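PDB 6DX3: RNA-dependent RNA polymerase from Taggert virus, which carries a viral ovarian tumor (OTU) domain, a papain-like cysteine protease fold that probably removes ubiquitin from conjugated proteins. Local coordinates for residues 75-78 with 79-82; 104-107 with 108-112. One frame throughout, in Å; residues are numbered along the deposited sequence.

Contact 1. Residues 75-78 with 79-82; sequences TTEE and TKTT
Residues 77-80 form a short 3-10 turn, in which Thr79 N and Lys80 N bond back to Thr76 O and Glu77 O, three residues earlier. The bond from Lys80 N to Glu77 O is the straighter of the two, at 166°. Thr76 O also takes the hydroxyl of Thr79, with OG1 2.9 Å away and nearly along the C=O axis. That hydroxyl sits between its own backbone N and carbonyl carbon (chi1 73°), and from there it faces back toward Thr76. The methyl CG2 of Thr79 comes to 3.8 Å from Thr76 CB, and the two side chains cross at about a right angle. The turn lies in the loop between helices 57-72 and 86-93 of the OTU domain, and one side of it rests on helix 102-112. Thr76 and Thr79 both touch Phe107 there. Glu78 runs extended toward the same side, with CG anti to its backbone N (chi1 -177°). Its carboxylate is buried and held by Tyr133, Asn106 and Ser102. Glu77 bends at chi2 and lies alongside the extended chain of Lys80, both pointing the same way. Glu77 OE1 and Lys80 NZ are placed to make a salt bridge, but the modelled distance is implausibly short, so its geometry is doubtful. Two waters join the turn to Thr81 OG1: one is 2.7 Å from Glu77 O and the other 2.8 Å from Glu78 O. Further on, Thr82 OG1 donates to Thr79 O at 2.8 Å, beside the backbone bond from Thr82 N to the same oxygen.

Contact 2. Residues 104-107 with 108-112; sequences EVNF and FSQKA
Gln110 sets CG against the oxygen end of the Asn106 carbonyl, one helical turn earlier, 3.3 Å from Asn106 O. Beyond CG the chain is extended, and its amide reaches the amide of Asn106. NE2 donates to Asn106 OD1 at 3.0 Å. The bond is bent, with an angle of 142° at the hydrogen, and the two amide planes are turned 52° apart. NE2 also bonds to Thr76 OG1, a hydroxyl that bonds in turn to Phe72 O at the end of helix 57-72. In Asn106, CG is anti to the backbone N (chi1 -165°), beside the carbonyl carbon, and this brings OD1 alongside the amide of Gln110. The other end of that amide, ND2, faces Glu78 in the 75-82 loop.

Gln110 also runs side by side with Phe107, and NE2 is 4.1 Å from Phe107 CD1. Phe107 packs on Trp73 and Ala68. Ser109 turns OG back to Asn106 O at 2.6 Å. Gln110 N reaches that oxygen from the same face of the carbonyl plane, at 3.2 Å, so two donors within the helix share it. Phe108 points to another side of the helix, where Ala112 CB lies 3.8 Å above one face of its ring, offset toward the rim. Backbone bonds such as Ser109 N to Val105 O follow the i to i+4 pattern. The whole is a largely buried alpha helix of the OTU fold, packed between helices 40-49 and 57-72, where Phe108 touches Met49 and Ile61, and strand 126-133.

In the fold
Contact 2 is core and contact 1 lies nearer the surface: their centres are about 8 and 16 Å from the centre of the chain. They join directly, through the Glu78-Asn106 and Thr76-Gln110 pairs. The loop of 75-82 therefore settles on the face of helix 102-112 that carries Asn106, Phe107 and Gln110. Its outer side differs in chemistry, with an opposed Glu-Lys pair and bridging waters. Contact 2 combines amides with aromatic packing, and its backbone is alpha-helical where that of contact 1 is a 3-10 turn. Both contacts are local, and each has a carbonyl oxygen shared by a hydroxyl and a backbone N-H.

Contact 1. Residues 75-78 with 79-82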
ATOM      1  N   THR A  75       0.278  -7.478 -17.830  1.00 25.83           N
ATOM      2  CA  THR A  75       0.495  -8.710 -17.081  1.00 25.62           C
ATOM      3  C   THR A  75      -0.015  -8.619 -15.648  1.00 23.66           C
ATOM      4  O   THR A  75       0.302  -9.495 -14.833  1.00 23.32           O
ATOM      5  CB  THR A  75       1.982  -9.078 -17.069  1.00 28.34           C
ATOM      6  OG1 THR A  75       2.721  -8.053 -16.392  1.00 28.91           O
ATOM      7  CG2 THR A  75       2.519  -9.236 -18.490  1.00 30.43           C
ATOM      8  N   THR A  76      -0.780  -7.582 -15.312  1.00 22.57           N
ATOM      9  CA  THR A  76      -1.296  -7.386 -13.963  1.00 22.39           C
ATOM     10  C   THR A  76      -2.794  -7.666 -13.991  1.00 24.22           C
ATOM     11  O   THR A  76      -3.563  -6.889 -14.569  1.00 24.52           O
ATOM     12  CB  THR A  76      -0.995  -5.974 -13.459  1.00 21.81           C
ATOM     13  OG1 THR A  76       0.416  -5.726 -13.547  1.00 22.37           O
ATOM     14  CG2 THR A  76      -1.438  -5.814 -12.009  1.00 20.51           C
ATOM     15  N   GLU A  77      -3.204  -8.777 -13.367  1.00 24.83           N
ATOM     16  CA  GLU A  77      -4.602  -9.194 -13.439  1.00 29.01           C
ATOM     17  C   GLU A  77      -5.532  -8.198 -12.760  1.00 28.70           C
ATOM     18  O   GLU A  77      -6.697  -8.074 -13.153  1.00 28.61           O
ATOM     19  CB  GLU A  77      -4.782 -10.582 -12.817  1.00 32.68           C
ATOM     20  CG  GLU A  77      -3.952 -11.669 -13.473  1.00 36.26           C
ATOM     21  CD  GLU A  77      -4.247 -11.817 -14.953  1.00 41.54           C
ATOM     22  OE1 GLU A  77      -5.425 -12.019 -15.316  1.00 43.16           O
ATOM     23  OE2 GLU A  77      -3.298 -11.719 -15.761  1.00 45.73           O
ATOM     24  N   GLU A  78      -5.047  -7.488 -11.740  1.00 27.32           N
ATOM     25  CA  GLU A  78      -5.897  -6.536 -11.034  1.00 26.00           C
ATOM     26  C   GLU A  78      -6.421  -5.439 -11.954  1.00 25.38           C
ATOM     27  O   GLU A  78      -7.468  -4.849 -11.664  1.00 27.27           O
ATOM     28  CB  GLU A  78      -5.136  -5.925  -9.851  1.00 23.95           C
ATOM     29  CG  GLU A  78      -5.979  -4.973  -9.014  1.00 23.07           C
ATOM     30  CD  GLU A  78      -5.485  -4.819  -7.588  1.00 21.46           C
ATOM     31  OE1 GLU A  78      -6.258  -4.290  -6.765  1.00 21.39           O
ATOM     32  OE2 GLU A  78      -4.337  -5.216  -7.289  1.00 19.63           O
ATOM     33  N   THR A  79      -5.740  -5.165 -13.071  1.00 24.56           N
ATOM     34  CA  THR A  79      -6.237  -4.149 -13.990  1.00 26.11           C
ATOM     35  C   THR A  79      -7.552  -4.551 -14.649  1.00 24.92           C
ATOM     36  O   THR A  79      -8.292  -3.674 -15.106  1.00 26.73           O
ATOM     37  CB  THR A  79      -5.204  -3.847 -15.079  1.00 27.61           C
ATOM     38  OG1 THR A  79      -5.139  -4.943 -15.997  1.00 28.40           O
ATOM     39  CG2 THR A  79      -3.824  -3.600 -14.474  1.00 27.05           C
ATOM     40  N   LYS A  80      -7.873  -5.844 -14.689  1.00 23.77           N
ATOM     41  CA  LYS A  80      -8.987  -6.301 -15.513  1.00 26.42           C
ATOM     42  C   LYS A  80     -10.348  -5.924 -14.940  1.00 27.73           C
ATOM     43  O   LYS A  80     -11.348  -5.983 -15.665  1.00 29.92           O
ATOM     44  CB  LYS A  80      -8.894  -7.813 -15.717  1.00 27.73           C
ATOM     45  CG  LYS A  80      -7.792  -8.229 -16.688  1.00 29.36           C
ATOM     46  CD  LYS A  80      -7.487  -9.713 -16.578  1.00 31.35           C
ATOM     47  CE  LYS A  80      -6.617 -10.191 -17.730  1.00 34.40           C
ATOM     48  NZ  LYS A  80      -6.197 -11.612 -17.555  1.00 35.64           N
ATOM     49  N   THR A  81     -10.418  -5.523 -13.671  1.00 28.39           N
ATOM     50  CA  THR A  81     -11.676  -5.117 -13.058  1.00 30.53           C
ATOM     51  C   THR A  81     -11.748  -3.609 -12.821  1.00 30.70           C
ATOM     52  O   THR A  81     -12.538  -3.153 -11.988  1.00 30.37           O
ATOM     53  CB  THR A  81     -11.899  -5.871 -11.747  1.00 31.05           C
ATOM     54  OG1 THR A  81     -10.714  -5.808 -10.948  1.00 29.75           O
ATOM     55  CG2 THR A  81     -12.237  -7.329 -12.025  1.00 31.95           C
ATOM     56  N   THR A  82     -10.941  -2.825 -13.540  1.00 30.92           N
ATOM     57  CA  THR A  82     -10.986  -1.374 -13.420  1.00 31.48           C
ATOM     58  C   THR A  82     -11.924  -0.716 -14.422  1.00 33.51           C
ATOM     59  O   THR A  82     -12.396   0.397 -14.168  1.00 34.13           O
ATOM     60  CB  THR A  82      -9.588  -0.775 -13.597  1.00 30.41           C
ATOM     61  OG1 THR A  82      -9.135  -1.010 -14.935  1.00 30.16           O
ATOM     62  CG2 THR A  82      -8.607  -1.397 -12.615  1.00 27.80           C
TER
HETATM   63  O   HOH W   1      -8.991  -8.138 -11.707  1.00 35.37           O
HETATM   64  O   HOH W   2      -9.344  -3.684  -9.980  1.00 41.48           O

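Contact 2. Residues 104-107 with 108-112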
ATOM      1  N   GLU A 104      -2.463   0.769  -7.311  1.00 20.89           N
ATOM      2  CA  GLU A 104      -1.210   1.518  -7.324  1.00 21.05           C
ATOM      3  C   GLU A 104      -0.179   0.885  -6.401  1.00 21.73           C
ATOM      4  O   GLU A 104       1.023   0.923  -6.695  1.00 21.61           O
ATOM      5  CB  GLU A 104      -1.462   2.974  -6.929  1.00 21.53           C
ATOM      6  CG  GLU A 104      -2.240   3.785  -7.965  1.00 24.16           C
ATOM      7  CD  GLU A 104      -3.696   3.363  -8.075  1.00 27.05           C
ATOM      8  OE1 GLU A 104      -4.026   2.597  -9.005  1.00 28.41           O
ATOM      9  OE2 GLU A 104      -4.507   3.789  -7.230  1.00 28.28           O
ATOM     10  N   VAL A 105      -0.621   0.306  -5.282  1.00 22.10           N
ATOM     11  CA  VAL A 105       0.284  -0.495  -4.463  1.00 22.42           C
ATOM     12  C   VAL A 105       0.776  -1.696  -5.256  1.00 21.33           C
ATOM     13  O   VAL A 105       1.961  -2.052  -5.207  1.00 22.12           O
ATOM     14  CB  VAL A 105      -0.410  -0.935  -3.161  1.00 23.21           C
ATOM     15  CG1 VAL A 105       0.510  -1.848  -2.371  1.00 23.24           C
ATOM     16  CG2 VAL A 105      -0.831   0.263  -2.337  1.00 23.68           C
ATOM     17  N   ASN A 106      -0.132  -2.343  -5.991  1.00 20.24           N
ATOM     18  CA  ASN A 106       0.231  -3.471  -6.842  1.00 20.59           C
ATOM     19  C   ASN A 106       1.388  -3.109  -7.765  1.00 19.39           C
ATOM     20  O   ASN A 106       2.405  -3.810  -7.811  1.00 16.98           O
ATOM     21  CB  ASN A 106      -0.997  -3.911  -7.649  1.00 21.42           C
ATOM     22  CG  ASN A 106      -0.831  -5.281  -8.284  1.00 23.82           C
ATOM     23  OD1 ASN A 106       0.265  -5.665  -8.697  1.00 24.67           O
ATOM     24  ND2 ASN A 106      -1.931  -6.024  -8.377  1.00 21.30           N
ATOM     25  N   PHE A 107       1.259  -1.995  -8.489  1.00 20.26           N
ATOM     26  CA  PHE A 107       2.293  -1.611  -9.448  1.00 22.53           C
ATOM     27  C   PHE A 107       3.595  -1.231  -8.752  1.00 21.98           C
ATOM     28  O   PHE A 107       4.680  -1.596  -9.219  1.00 21.20           O
ATOM     29  CB  PHE A 107       1.791  -0.463 -10.324  1.00 23.17           C
ATOM     30  CG  PHE A 107       0.883  -0.910 -11.431  1.00 23.87           C
ATOM     31  CD1 PHE A 107       1.199  -2.022 -12.195  1.00 23.02           C
ATOM     32  CD2 PHE A 107      -0.293  -0.227 -11.701  1.00 25.15           C
ATOM     33  CE1 PHE A 107       0.363  -2.442 -13.215  1.00 24.23           C
ATOM     34  CE2 PHE A 107      -1.135  -0.642 -12.720  1.00 25.47           C
ATOM     35  CZ  PHE A 107      -0.807  -1.749 -13.477  1.00 25.44           C
ATOM     36  N   PHE A 108       3.515  -0.497  -7.638  1.00 23.66           N
ATOM     37  CA  PHE A 108       4.739  -0.088  -6.953  1.00 22.96           C
ATOM     38  C   PHE A 108       5.488  -1.289  -6.389  1.00 23.61           C
ATOM     39  O   PHE A 108       6.723  -1.341  -6.449  1.00 24.21           O
ATOM     40  CB  PHE A 108       4.420   0.908  -5.840  1.00 24.49           C
ATOM     41  CG  PHE A 108       5.627   1.335  -5.052  1.00 26.81           C
ATOM     42  CD1 PHE A 108       6.520   2.258  -5.572  1.00 27.61           C
ATOM     43  CD2 PHE A 108       5.870   0.812  -3.791  1.00 27.55           C
ATOM     44  CE1 PHE A 108       7.632   2.650  -4.850  1.00 29.33           C
ATOM     45  CE2 PHE A 108       6.982   1.202  -3.065  1.00 29.11           C
ATOM     46  CZ  PHE A 108       7.862   2.122  -3.593  1.00 29.74           C
ATOM     47  N   SER A 109       4.757  -2.259  -5.834  1.00 22.74           N
ATOM     48  CA  SER A 109       5.392  -3.458  -5.297  1.00 25.09           C
ATOM     49  C   SER A 109       6.133  -4.222  -6.387  1.00 25.40           C
ATOM     50  O   SER A 109       7.213  -4.775  -6.144  1.00 26.67           O
ATOM     51  CB  SER A 109       4.344  -4.351  -4.636  1.00 27.48           C
ATOM     52  OG  SER A 109       3.358  -4.746  -5.575  1.00 29.41           O
ATOM     53  N   GLN A 110       5.565  -4.265  -7.595  1.00 23.36           N
ATOM     54  CA  GLN A 110       6.248  -4.898  -8.719  1.00 23.60           C
ATOM     55  C   GLN A 110       7.493  -4.120  -9.122  1.00 24.22           C
ATOM     56  O   GLN A 110       8.536  -4.718  -9.410  1.00 27.33           O
ATOM     57  CB  GLN A 110       5.300  -5.020  -9.913  1.00 23.48           C
ATOM     58  CG  GLN A 110       4.103  -5.931  -9.688  1.00 22.89           C
ATOM     59  CD  GLN A 110       3.353  -6.216 -10.974  1.00 21.46           C
ATOM     60  OE1 GLN A 110       3.909  -6.779 -11.917  1.00 21.04           O
ATOM     61  NE2 GLN A 110       2.087  -5.824 -11.023  1.00 20.97           N
ATOM     62  N   LYS A 111       7.399  -2.788  -9.166  1.00 23.43           N
ATOM     63  CA  LYS A 111       8.528  -1.977  -9.611  1.00 27.12           C
ATOM     64  C   LYS A 111       9.644  -1.969  -8.575  1.00 29.32           C
ATOM     65  O   LYS A 111      10.819  -2.151  -8.913  1.00 33.22           O
ATOM     66  CB  LYS A 111       8.063  -0.550  -9.904  1.00 27.39           C
ATOM     67  CG  LYS A 111       9.157   0.390 -10.410  1.00 28.37           C
ATOM     68  CD  LYS A 111       9.256   0.356 -11.925  1.00 28.78           C
ATOM     69  CE  LYS A 111       9.845   1.652 -12.473  1.00 29.09           C
ATOM     70  NZ  LYS A 111      11.237   1.889 -12.005  1.00 27.26           N
ATOM     71  N   ALA A 112       9.298  -1.753  -7.307  1.00 27.66           N
ATOM     72  CA  ALA A 112      10.304  -1.661  -6.258  1.00 27.90           C
ATOM     73  C   ALA A 112      10.738  -3.016  -5.714  1.00 26.02           C
ATOM     74  O   ALA A 112      11.698  -3.067  -4.938  1.00 28.36           O
ATOM     75  CB  ALA A 112       9.783  -0.796  -5.108  1.00 27.80           C
TER